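Local structure of cobalamin biosynthesis protein CobN (Mycobacterium tuberculosis, 7C6O) at residues 900-905 against 956-961; 848-853 against 946-951; 887-890 against 896-899. The protein is the large, catalytic subunit of cobaltochelatase, which inserts cobalt into the corrin ring of hydrogenobyrinate a,c-diamide with ATP during cobalamin biosynthesis. One frame throughout, in Å; residues are numbered along the deposited sequence.

Interaction 1 of 3, residues 900-905 against 956-961; sequences EVLALL and DDAVRL
Leu902 and Leu905 face Ala958 and Val959 across two helix segments that run almost parallel, 5° between their directions and 10.3 Å between their axes. The Ala958 methyl is the shared point: its CB lies 3.6 Å from Leu902 CD2 and 3.9 Å from Leu905 CD1. Leu902 CG stands anti to the carbonyl carbon (chi1 -66°), and with the second torsion extended CD2 reaches the other helix though the CB bond does not aim at it. The CB of Leu905 points toward the other helix, and its CD1 also lies 3.8 Å from Val959 CG2, the two side chains crossing obliquely. In this alpha/beta unit, helix 896-905 comes after strand 880-885 and helix 887-893, and helix 949-963 after strand 935-940 and helix 942-947; the two strands are parallel neighbours in a mixed sheet. Val901 and Leu904 pack on both strands; Leu904 and Glu900 also reach helix 853-874. On helix 949-963, Asp956 points away from the leucines and is tied by Arg960, whose NH2 meets Asp956 OD2 at 3.1 Å, within the guanidinium plane but from above the carboxylate plane (60° out of it). Arg989 forms a salt bridge with Asp956 OD1.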
ATOM      1  N   GLU A 900       2.417  11.264  15.157  1.00 14.83           N
ATOM      2  CA  GLU A 900       1.654  11.339  16.399  1.00 14.76           C
ATOM      3  C   GLU A 900       2.297  10.490  17.488  1.00 14.76           C
ATOM      4  O   GLU A 900       2.395  10.923  18.642  1.00 13.83           O
ATOM      5  CB  GLU A 900       0.206  10.904  16.168  1.00 15.06           C
ATOM      6  CG  GLU A 900      -0.676  11.085  17.399  1.00 13.46           C
ATOM      7  CD  GLU A 900      -2.101  10.604  17.188  1.00 13.75           C
ATOM      8  OE1 GLU A 900      -2.385  10.012  16.129  1.00 15.02           O
ATOM      9  OE2 GLU A 900      -2.940  10.817  18.092  1.00 17.33           O
ATOM     10  N   VAL A 901       2.741   9.281  17.141  1.00 16.79           N
ATOM     11  CA  VAL A 901       3.441   8.437  18.107  1.00 14.72           C
ATOM     12  C   VAL A 901       4.687   9.146  18.624  1.00 15.53           C
ATOM     13  O   VAL A 901       4.924   9.222  19.834  1.00 14.54           O
ATOM     14  CB  VAL A 901       3.792   7.076  17.478  1.00 15.31           C
ATOM     15  CG1 VAL A 901       4.614   6.243  18.451  1.00 12.81           C
ATOM     16  CG2 VAL A 901       2.528   6.332  17.066  1.00 13.85           C
ATOM     17  N   LEU A 902       5.499   9.676  17.707  1.00 17.09           N
ATOM     18  CA  LEU A 902       6.710  10.389  18.104  1.00 19.45           C
ATOM     19  C   LEU A 902       6.383  11.596  18.976  1.00 20.20           C
ATOM     20  O   LEU A 902       7.065  11.852  19.976  1.00 18.53           O
ATOM     21  CB  LEU A 902       7.491  10.815  16.860  1.00 15.74           C
ATOM     22  CG  LEU A 902       8.073   9.672  16.024  1.00 15.77           C
ATOM     23  CD1 LEU A 902       8.753  10.193  14.764  1.00 17.35           C
ATOM     24  CD2 LEU A 902       9.049   8.853  16.853  1.00 16.25           C
ATOM     25  N   ALA A 903       5.334  12.344  18.621  1.00 19.93           N
ATOM     26  CA  ALA A 903       4.973  13.528  19.394  1.00 18.15           C
ATOM     27  C   ALA A 903       4.535  13.159  20.806  1.00 18.21           C
ATOM     28  O   ALA A 903       4.886  13.848  21.772  1.00 19.17           O
ATOM     29  CB  ALA A 903       3.872  14.311  18.677  1.00 14.37           C
ATOM     30  N   LEU A 904       3.764  12.079  20.950  1.00 15.33           N
ATOM     31  CA  LEU A 904       3.333  11.659  22.280  1.00 14.33           C
ATOM     32  C   LEU A 904       4.525  11.261  23.142  1.00 16.35           C
ATOM     33  O   LEU A 904       4.582  11.597  24.334  1.00 18.87           O
ATOM     34  CB  LEU A 904       2.336  10.505  22.168  1.00 15.74           C
ATOM     35  CG  LEU A 904       0.959  10.863  21.608  1.00 16.28           C
ATOM     36  CD1 LEU A 904       0.190   9.610  21.216  1.00 14.15           C
ATOM     37  CD2 LEU A 904       0.176  11.680  22.627  1.00 17.95           C
ATOM     38  N   LEU A 905       5.491  10.548  22.554  1.00 17.93           N
ATOM     39  CA  LEU A 905       6.707  10.171  23.265  1.00 18.50           C
ATOM     40  C   LEU A 905       7.608  11.364  23.558  1.00 22.59           C
ATOM     41  O   LEU A 905       8.462  11.274  24.446  1.00 22.26           O
ATOM     42  CB  LEU A 905       7.495   9.140  22.452  1.00 13.95           C
ATOM     43  CG  LEU A 905       6.810   7.806  22.156  1.00 15.23           C
ATOM     44  CD1 LEU A 905       7.688   6.947  21.264  1.00 13.22           C
ATOM     45  CD2 LEU A 905       6.481   7.081  23.447  1.00 14.85           C
ATOM     46  N   ASP A 956      10.407   1.916  17.287  1.00 16.14           N
ATOM     47  CA  ASP A 956      11.024   1.144  18.360  1.00 16.41           C
ATOM     48  C   ASP A 956      12.219   1.885  18.950  1.00 17.71           C
ATOM     49  O   ASP A 956      12.403   1.905  20.173  1.00 19.65           O
ATOM     50  CB  ASP A 956      11.439  -0.234  17.845  1.00 15.63           C
ATOM     51  CG  ASP A 956      11.965  -1.133  18.950  1.00 20.04           C
ATOM     52  OD1 ASP A 956      11.292  -1.249  19.995  1.00 22.58           O
ATOM     53  OD2 ASP A 956      13.043  -1.736  18.767  1.00 22.07           O
ATOM     54  N   ASP A 957      13.036   2.509  18.094  1.00 15.53           N
ATOM     55  CA  ASP A 957      14.158   3.306  18.585  1.00 19.15           C
ATOM     56  C   ASP A 957      13.686   4.441  19.485  1.00 18.63           C
ATOM     57  O   ASP A 957      14.338   4.762  20.486  1.00 19.43           O
ATOM     58  CB  ASP A 957      14.963   3.871  17.413  1.00 20.20           C
ATOM     59  CG  ASP A 957      15.799   2.820  16.711  1.00 22.93           C
ATOM     60  OD1 ASP A 957      15.945   1.700  17.247  1.00 23.07           O
ATOM     61  OD2 ASP A 957      16.314   3.119  15.612  1.00 23.79           O
ATOM     62  N   ALA A 958      12.554   5.064  19.144  1.00 17.78           N
ATOM     63  CA  ALA A 958      12.077   6.202  19.924  1.00 17.42           C
ATOM     64  C   ALA A 958      11.611   5.773  21.309  1.00 19.89           C
ATOM     65  O   ALA A 958      11.884   6.460  22.300  1.00 19.64           O
ATOM     66  CB  ALA A 958      10.949   6.916  19.177  1.00 17.84           C
ATOM     67  N   VAL A 959      10.902   4.646  21.394  1.00 14.31           N
ATOM     68  CA  VAL A 959      10.452   4.136  22.688  1.00 17.48           C
ATOM     69  C   VAL A 959      11.646   3.831  23.584  1.00 19.27           C
ATOM     70  O   VAL A 959      11.695   4.244  24.749  1.00 19.27           O
ATOM     71  CB  VAL A 959       9.566   2.892  22.498  1.00 16.15           C
ATOM     72  CG1 VAL A 959       9.268   2.250  23.848  1.00 17.21           C
ATOM     73  CG2 VAL A 959       8.283   3.258  21.776  1.00 14.83           C
ATOM     74  N   ARG A 960      12.620   3.086  23.056  1.00 20.88           N
ATOM     75  CA  ARG A 960      13.802   2.756  23.844  1.00 20.54           C
ATOM     76  C   ARG A 960      14.611   4.000  24.184  1.00 23.42           C
ATOM     77  O   ARG A 960      15.204   4.076  25.267  1.00 26.19           O
ATOM     78  CB  ARG A 960      14.659   1.734  23.096  1.00 20.64           C
ATOM     79  CG  ARG A 960      14.064   0.334  23.095  1.00 26.27           C
ATOM     80  CD  ARG A 960      14.939  -0.660  22.345  1.00 27.71           C
ATOM     81  NE  ARG A 960      14.801  -0.522  20.900  0.66 29.78           N
ATOM     82  CZ  ARG A 960      15.702   0.052  20.111  0.33 30.21           C
ATOM     83  NH1 ARG A 960      16.824   0.539  20.624  0.74 32.66           N
ATOM     84  NH2 ARG A 960      15.481   0.130  18.808  0.75 29.21           N
ATOM     85  N   LEU A 961      14.639   4.980  23.279  1.00 24.54           N
ATOM     86  CA  LEU A 961      15.313   6.246  23.550  1.00 25.93           C
ATOM     87  C   LEU A 961      14.769   6.892  24.821  1.00 25.59           C
ATOM     88  O   LEU A 961      15.520   7.176  25.761  1.00 23.89           O
ATOM     89  CB  LEU A 961      15.144   7.185  22.353  1.00 27.48           C
ATOM     90  CG  LEU A 961      16.253   8.165  21.961  1.00 34.25           C
ATOM     91  CD1 LEU A 961      15.761   9.083  20.849  1.00 35.47           C
ATOM     92  CD2 LEU A 961      16.756   8.982  23.143  1.00 36.86           C
TER

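Interaction 2 of 3, residues 848-853 against 946-951; sequences KAVPSR and DAFPHV
Lys848 NZ donates a hydrogen bond of 2.9 Å to water 1, and the same water lies 3.1 Å from His950 NE2, at the edge of the imidazole and in its plane. The lysine also lies over the ring. Its CG sits over the ring centre, 3.7 Å from the centroid of the His950 ring and 10° off the normal, a CH-pi contact on one face. Bends at chi3 (67°) and chi4 (64°) fold the rest of the chain back, bringing NZ to 3.9 Å from His950 CD2 and within reach of the water at the ring edge. Deeper in, Val850 carries the apolar half. Its CG2 lies between the backbone N and the carbonyl carbon and touches Val951 CG2 at 3.7 Å and Phe948 CD2 at 3.9 Å, its side chain crossing each partner at about a right angle. Phe948 stands at the junction of helices 942-947 and 949-963, so the loop 848-853 packs against a helix break and the first turn beyond it. That loop turns through a cis peptide before Pro851, whose O accepts a hydrogen bond from Trp911 NE1, and leads into helix 853-874, where Ser852 is the N-cap. A glycerol, probably from the crystallisation liquor, is hydrogen-bonded to Ala849 O and lies about 4 Å from the Val850 side chain. The ammonium and ring nitrogen, with Lys848 NZ 4.1 Å from His950 NE2, are bridged by the water and not bonded directly; the lysine is thus tied to the imidazole by carbon over its face and water at its edge.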
ATOM      1  N   LYS A 848      11.538   5.898   3.224  1.00 16.49           N
ATOM      2  CA  LYS A 848      12.536   6.451   4.130  1.00 15.49           C
ATOM      3  C   LYS A 848      12.325   7.934   4.402  1.00 18.74           C
ATOM      4  O   LYS A 848      13.124   8.539   5.126  1.00 19.03           O
ATOM      5  CB  LYS A 848      13.944   6.221   3.563  1.00 15.26           C
ATOM      6  CG  LYS A 848      14.325   4.748   3.445  1.00 19.46           C
ATOM      7  CD  LYS A 848      15.547   4.545   2.556  1.00 21.95           C
ATOM      8  CE  LYS A 848      16.802   5.137   3.177  1.00 27.53           C
ATOM      9  NZ  LYS A 848      17.171   4.457   4.449  1.00 31.44           N
ATOM     10  N   ALA A 849      11.269   8.531   3.843  1.00 19.78           N
ATOM     11  CA  ALA A 849      10.998   9.956   3.981  1.00 18.35           C
ATOM     12  C   ALA A 849       9.682  10.216   4.706  1.00 17.62           C
ATOM     13  O   ALA A 849       9.032  11.241   4.478  1.00 16.35           O
ATOM     14  CB  ALA A 849      10.997  10.638   2.614  1.00 16.03           C
ATOM     15  N   VAL A 850       9.275   9.297   5.579  1.00 16.03           N
ATOM     16  CA  VAL A 850       8.057   9.474   6.365  1.00 16.56           C
ATOM     17  C   VAL A 850       8.410   9.369   7.845  1.00 17.46           C
ATOM     18  O   VAL A 850       9.183   8.482   8.239  1.00 19.17           O
ATOM     19  CB  VAL A 850       6.967   8.464   5.958  1.00 17.99           C
ATOM     20  CG1 VAL A 850       6.514   8.718   4.527  1.00 17.33           C
ATOM     21  CG2 VAL A 850       7.454   7.034   6.107  1.00 21.07           C
ATOM     22  N   PRO A 851       7.889  10.258   8.704  1.00 18.33           N
ATOM     23  CA  PRO A 851       6.973  11.343   8.337  1.00 17.20           C
ATOM     24  C   PRO A 851       7.656  12.518   7.644  1.00 19.99           C
ATOM     25  O   PRO A 851       8.804  12.846   7.954  1.00 17.80           O
ATOM     26  CB  PRO A 851       6.405  11.784   9.688  1.00 15.14           C
ATOM     27  CG  PRO A 851       7.502  11.488  10.654  1.00 15.46           C
ATOM     28  CD  PRO A 851       8.148  10.223  10.156  1.00 16.00           C
ATOM     29  N   SER A 852       6.947  13.134   6.700  1.00 19.30           N
ATOM     30  CA  SER A 852       7.394  14.397   6.143  1.00 21.15           C
ATOM     31  C   SER A 852       7.246  15.503   7.186  1.00 21.68           C
ATOM     32  O   SER A 852       6.661  15.313   8.257  1.00 19.68           O
ATOM     33  CB  SER A 852       6.595  14.748   4.888  1.00 21.15           C
ATOM     34  OG  SER A 852       5.257  15.093   5.213  1.00 19.88           O
ATOM     35  N   ARG A 853       7.786  16.678   6.861  1.00 23.13           N
ATOM     36  CA  ARG A 853       7.640  17.816   7.762  1.00 24.34           C
ATOM     37  C   ARG A 853       6.178  18.224   7.900  1.00 22.05           C
ATOM     38  O   ARG A 853       5.733  18.607   8.990  1.00 20.74           O
ATOM     39  CB  ARG A 853       8.492  18.986   7.273  1.00 31.09           C
ATOM     40  CG  ARG A 853       9.990  18.728   7.352  1.00 33.98           C
ATOM     41  CD  ARG A 853      10.794  19.947   6.925  1.00 37.92           C
ATOM     42  NE  ARG A 853      12.230  19.727   7.075  1.00 40.58           N
ATOM     43  CZ  ARG A 853      12.911  19.976   8.189  1.00 40.55           C
ATOM     44  NH1 ARG A 853      12.287  20.456   9.257  1.00 39.04           N
ATOM     45  NH2 ARG A 853      14.217  19.748   8.237  1.00 41.82           N
ATOM     46  N   ASP A 946       5.220  -4.698   6.153  1.00 13.69           N
ATOM     47  CA  ASP A 946       5.823  -5.020   4.860  1.00 15.22           C
ATOM     48  C   ASP A 946       6.461  -3.798   4.211  1.00 15.75           C
ATOM     49  O   ASP A 946       7.584  -3.869   3.694  1.00 16.69           O
ATOM     50  CB  ASP A 946       4.767  -5.592   3.914  1.00 15.30           C
ATOM     51  CG  ASP A 946       4.266  -6.949   4.337  1.00 16.77           C
ATOM     52  OD1 ASP A 946       4.684  -7.454   5.402  1.00 16.23           O
ATOM     53  OD2 ASP A 946       3.443  -7.510   3.585  1.00 17.03           O
ATOM     54  N   ALA A 947       5.742  -2.675   4.194  1.00 12.74           N
ATOM     55  CA  ALA A 947       6.107  -1.532   3.368  1.00 11.93           C
ATOM     56  C   ALA A 947       6.934  -0.482   4.094  1.00 14.38           C
ATOM     57  O   ALA A 947       7.621   0.304   3.430  1.00 13.58           O
ATOM     58  CB  ALA A 947       4.846  -0.860   2.811  1.00 13.20           C
ATOM     59  N   PHE A 948       6.886  -0.436   5.422  1.00 13.27           N
ATOM     60  CA  PHE A 948       7.576   0.601   6.190  1.00 12.44           C
ATOM     61  C   PHE A 948       8.456  -0.020   7.271  1.00 13.93           C
ATOM     62  O   PHE A 948       8.318   0.288   8.459  1.00 16.61           O
ATOM     63  CB  PHE A 948       6.564   1.578   6.784  1.00 12.09           C
ATOM     64  CG  PHE A 948       5.805   2.354   5.746  1.00 14.46           C
ATOM     65  CD1 PHE A 948       4.527   1.972   5.369  1.00 13.48           C
ATOM     66  CD2 PHE A 948       6.383   3.447   5.121  1.00 13.66           C
ATOM     67  CE1 PHE A 948       3.833   2.681   4.405  1.00 13.86           C
ATOM     68  CE2 PHE A 948       5.694   4.161   4.154  1.00 16.66           C
ATOM     69  CZ  PHE A 948       4.416   3.777   3.794  1.00 15.02           C
ATOM     70  N   PRO A 949       9.398  -0.887   6.889  1.00 14.59           N
ATOM     71  CA  PRO A 949      10.260  -1.493   7.913  1.00 15.17           C
ATOM     72  C   PRO A 949      11.154  -0.477   8.598  1.00 14.51           C
ATOM     73  O   PRO A 949      11.434  -0.625   9.794  1.00 15.39           O
ATOM     74  CB  PRO A 949      11.068  -2.530   7.121  1.00 14.86           C
ATOM     75  CG  PRO A 949      11.160  -1.944   5.751  1.00 17.31           C
ATOM     76  CD  PRO A 949       9.844  -1.234   5.525  1.00 14.18           C
ATOM     77  N   HIS A 950      11.596   0.562   7.879  1.00 16.93           N
ATOM     78  CA  HIS A 950      12.403   1.608   8.502  1.00 18.09           C
ATOM     79  C   HIS A 950      11.627   2.330   9.594  1.00 18.42           C
ATOM     80  O   HIS A 950      12.215   2.762  10.591  1.00 18.09           O
ATOM     81  CB  HIS A 950      12.876   2.623   7.457  1.00 17.75           C
ATOM     82  CG  HIS A 950      13.399   2.011   6.193  1.00 19.97           C
ATOM     83  ND1 HIS A 950      12.573   1.553   5.191  1.00 22.31           N
ATOM     84  CD2 HIS A 950      14.666   1.806   5.761  1.00 22.62           C
ATOM     85  CE1 HIS A 950      13.307   1.081   4.199  1.00 21.64           C
ATOM     86  NE2 HIS A 950      14.581   1.222   4.519  1.00 21.51           N
ATOM     87  N   VAL A 951      10.312   2.476   9.421  1.00 18.15           N
ATOM     88  CA  VAL A 951       9.496   3.174  10.409  1.00 18.36           C
ATOM     89  C   VAL A 951       9.278   2.312  11.645  1.00 14.77           C
ATOM     90  O   VAL A 951       9.293   2.816  12.774  1.00 16.29           O
ATOM     91  CB  VAL A 951       8.159   3.606   9.784  1.00 16.75           C
ATOM     92  CG1 VAL A 951       7.291   4.276  10.827  1.00 14.78           C
ATOM     93  CG2 VAL A 951       8.396   4.536   8.603  1.00 14.49           C
TER
HETATM   94  O   HOH W   1      17.624   1.625   3.818  1.00 27.06           O

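Interaction 3 of 3, residues 887-890 against 896-899; sequences GTSA and DDIA
Two consecutive helices, 887-893 and 896-905, follow strand 880-885 of the mixed sheet and fold against each other across a very short turn. Their contact has a polar and an apolar part. On the polar side Ser889 and Asp897 both point toward the opposite segment. The Ser889 OG and Asp897 OD2 atoms are 4.3 Å apart, too far for a direct bond, and water 2 fills the step: it stands 2.8 Å from Ser889 OG and donates a short bond of 2.5 Å to Asp897 OD2. Carbon meets oxygen here as well, Ser889 CB lying 3.8 Å from Asp897 OD2. With chi1 of -70°, Asp897 CG is held anti to its carbonyl carbon, which directs the carboxylate back to the first helix; the other oxygen, OD1, is hydrogen-bonded to Asn1060 ND2, so both carboxylate oxygens have a partner. Ser889 OG has a further, weak hydrogen bond to Asp1062. On the apolar side the contact is looser: Ala890 CB approaches Ile898 CD1 at 4.2 Å, the end of the isoleucine reaching over to the methyl. The turn is braced by Thr893, whose OG1 is hydrogen-bonded to both Ser889 O and Asp896 N. Around this pair, Asp896 lies against helix 853-874 and forms a salt bridge with Arg830, Ile898 leans on Leu955 of helix 949-963, and Asn1060, the partner of Asp897, belongs to strand 1056-1061, beside strand 880-885 in the sheet.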
ATOM      1  N   GLY A 887      -0.534   1.063   6.754  1.00 13.12           N
ATOM      2  CA  GLY A 887       0.355   1.509   5.695  1.00 13.07           C
ATOM      3  C   GLY A 887      -0.331   2.434   4.707  1.00 15.86           C
ATOM      4  O   GLY A 887       0.263   3.415   4.245  1.00 11.86           O
ATOM      5  N   THR A 888      -1.590   2.139   4.369  1.00 11.90           N
ATOM      6  CA  THR A 888      -2.311   2.992   3.432  1.00 13.18           C
ATOM      7  C   THR A 888      -2.477   4.402   3.986  1.00 12.99           C
ATOM      8  O   THR A 888      -2.447   5.375   3.225  1.00 12.40           O
ATOM      9  CB  THR A 888      -3.666   2.361   3.078  1.00 13.39           C
ATOM     10  OG1 THR A 888      -4.214   3.010   1.925  1.00 14.75           O
ATOM     11  CG2 THR A 888      -4.659   2.468   4.234  1.00 16.89           C
ATOM     12  N   SER A 889      -2.601   4.535   5.311  1.00 13.50           N
ATOM     13  CA  SER A 889      -2.696   5.856   5.924  1.00 15.11           C
ATOM     14  C   SER A 889      -1.380   6.612   5.812  1.00 13.31           C
ATOM     15  O   SER A 889      -1.371   7.814   5.522  1.00 12.84           O
ATOM     16  CB  SER A 889      -3.104   5.723   7.391  1.00 14.24           C
ATOM     17  OG  SER A 889      -4.343   5.047   7.518  1.00 15.57           O
ATOM     18  N   ALA A 890      -0.258   5.932   6.054  1.00 13.29           N
ATOM     19  CA  ALA A 890       1.036   6.583   5.895  1.00 13.46           C
ATOM     20  C   ALA A 890       1.252   7.040   4.460  1.00 14.04           C
ATOM     21  O   ALA A 890       1.894   8.068   4.225  1.00 12.86           O
ATOM     22  CB  ALA A 890       2.160   5.641   6.330  1.00 12.58           C
ATOM     23  N   ASP A 896       1.182  10.819   9.112  1.00 15.96           N
ATOM     24  CA  ASP A 896       0.559  11.484  10.258  1.00 14.01           C
ATOM     25  C   ASP A 896       0.577  10.597  11.501  1.00 15.49           C
ATOM     26  O   ASP A 896       0.916  11.059  12.599  1.00 13.86           O
ATOM     27  CB  ASP A 896      -0.878  11.885   9.927  1.00 14.02           C
ATOM     28  CG  ASP A 896      -0.960  13.085   9.007  1.00 16.90           C
ATOM     29  OD1 ASP A 896       0.088  13.522   8.490  1.00 16.81           O
ATOM     30  OD2 ASP A 896      -2.084  13.592   8.802  1.00 15.73           O
ATOM     31  N   ASP A 897       0.184   9.327  11.351  1.00 12.39           N
ATOM     32  CA  ASP A 897       0.163   8.400  12.485  1.00 15.97           C
ATOM     33  C   ASP A 897       1.536   8.294  13.134  1.00 15.83           C
ATOM     34  O   ASP A 897       1.660   8.299  14.364  1.00 15.88           O
ATOM     35  CB  ASP A 897      -0.280   7.006  12.033  1.00 16.86           C
ATOM     36  CG  ASP A 897      -1.741   6.932  11.648  1.00 17.79           C
ATOM     37  OD1 ASP A 897      -2.507   7.882  11.922  1.00 17.74           O
ATOM     38  OD2 ASP A 897      -2.118   5.890  11.065  1.00 17.19           O
ATOM     39  N   ILE A 898       2.573   8.149  12.310  1.00 14.62           N
ATOM     40  CA  ILE A 898       3.930   7.981  12.823  1.00 15.44           C
ATOM     41  C   ILE A 898       4.342   9.203  13.630  1.00 17.01           C
ATOM     42  O   ILE A 898       4.900   9.087  14.728  1.00 18.50           O
ATOM     43  CB  ILE A 898       4.906   7.721  11.662  1.00 14.42           C
ATOM     44  CG1 ILE A 898       4.432   6.531  10.823  1.00 15.42           C
ATOM     45  CG2 ILE A 898       6.316   7.508  12.195  1.00 14.57           C
ATOM     46  CD1 ILE A 898       4.934   6.560   9.393  1.00 15.92           C
ATOM     47  N   ALA A 899       4.072  10.393  13.090  1.00 17.22           N
ATOM     48  CA  ALA A 899       4.413  11.626  13.791  1.00 17.20           C
ATOM     49  C   ALA A 899       3.665  11.738  15.113  1.00 16.68           C
ATOM     50  O   ALA A 899       4.208  12.251  16.098  1.00 18.27           O
ATOM     51  CB  ALA A 899       4.113  12.829  12.899  1.00 16.63           C
TER
HETATM   52  O   HOH W   2      -3.851   4.290  10.130  1.00 16.25           O

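Helix 896-905 serves both interaction 3, through its first turn, and interaction 1, through its last, their centres 14 Å apart; Asn1060 joins the two by hydrogen-bonding both Asp897 and Glu900. Helix 949-963 likewise runs from interaction 2 to interaction 1, also 14 Å between centres. Interactions 2 and 3 touch directly, with centres 9 Å apart: Ile898 CD1 lies 3.6 Å from Val951 CG1, and Phe948 CZ lies 3.9 Å from Ala890 CB. Along the chain, interaction 3 is nested within the loop closed by interaction 2. A glycerol, probably from the crystallisation liquor, lies beside 848-853, whereas the sodium ion is held by Asp125 and Ser127, far earlier in the chain.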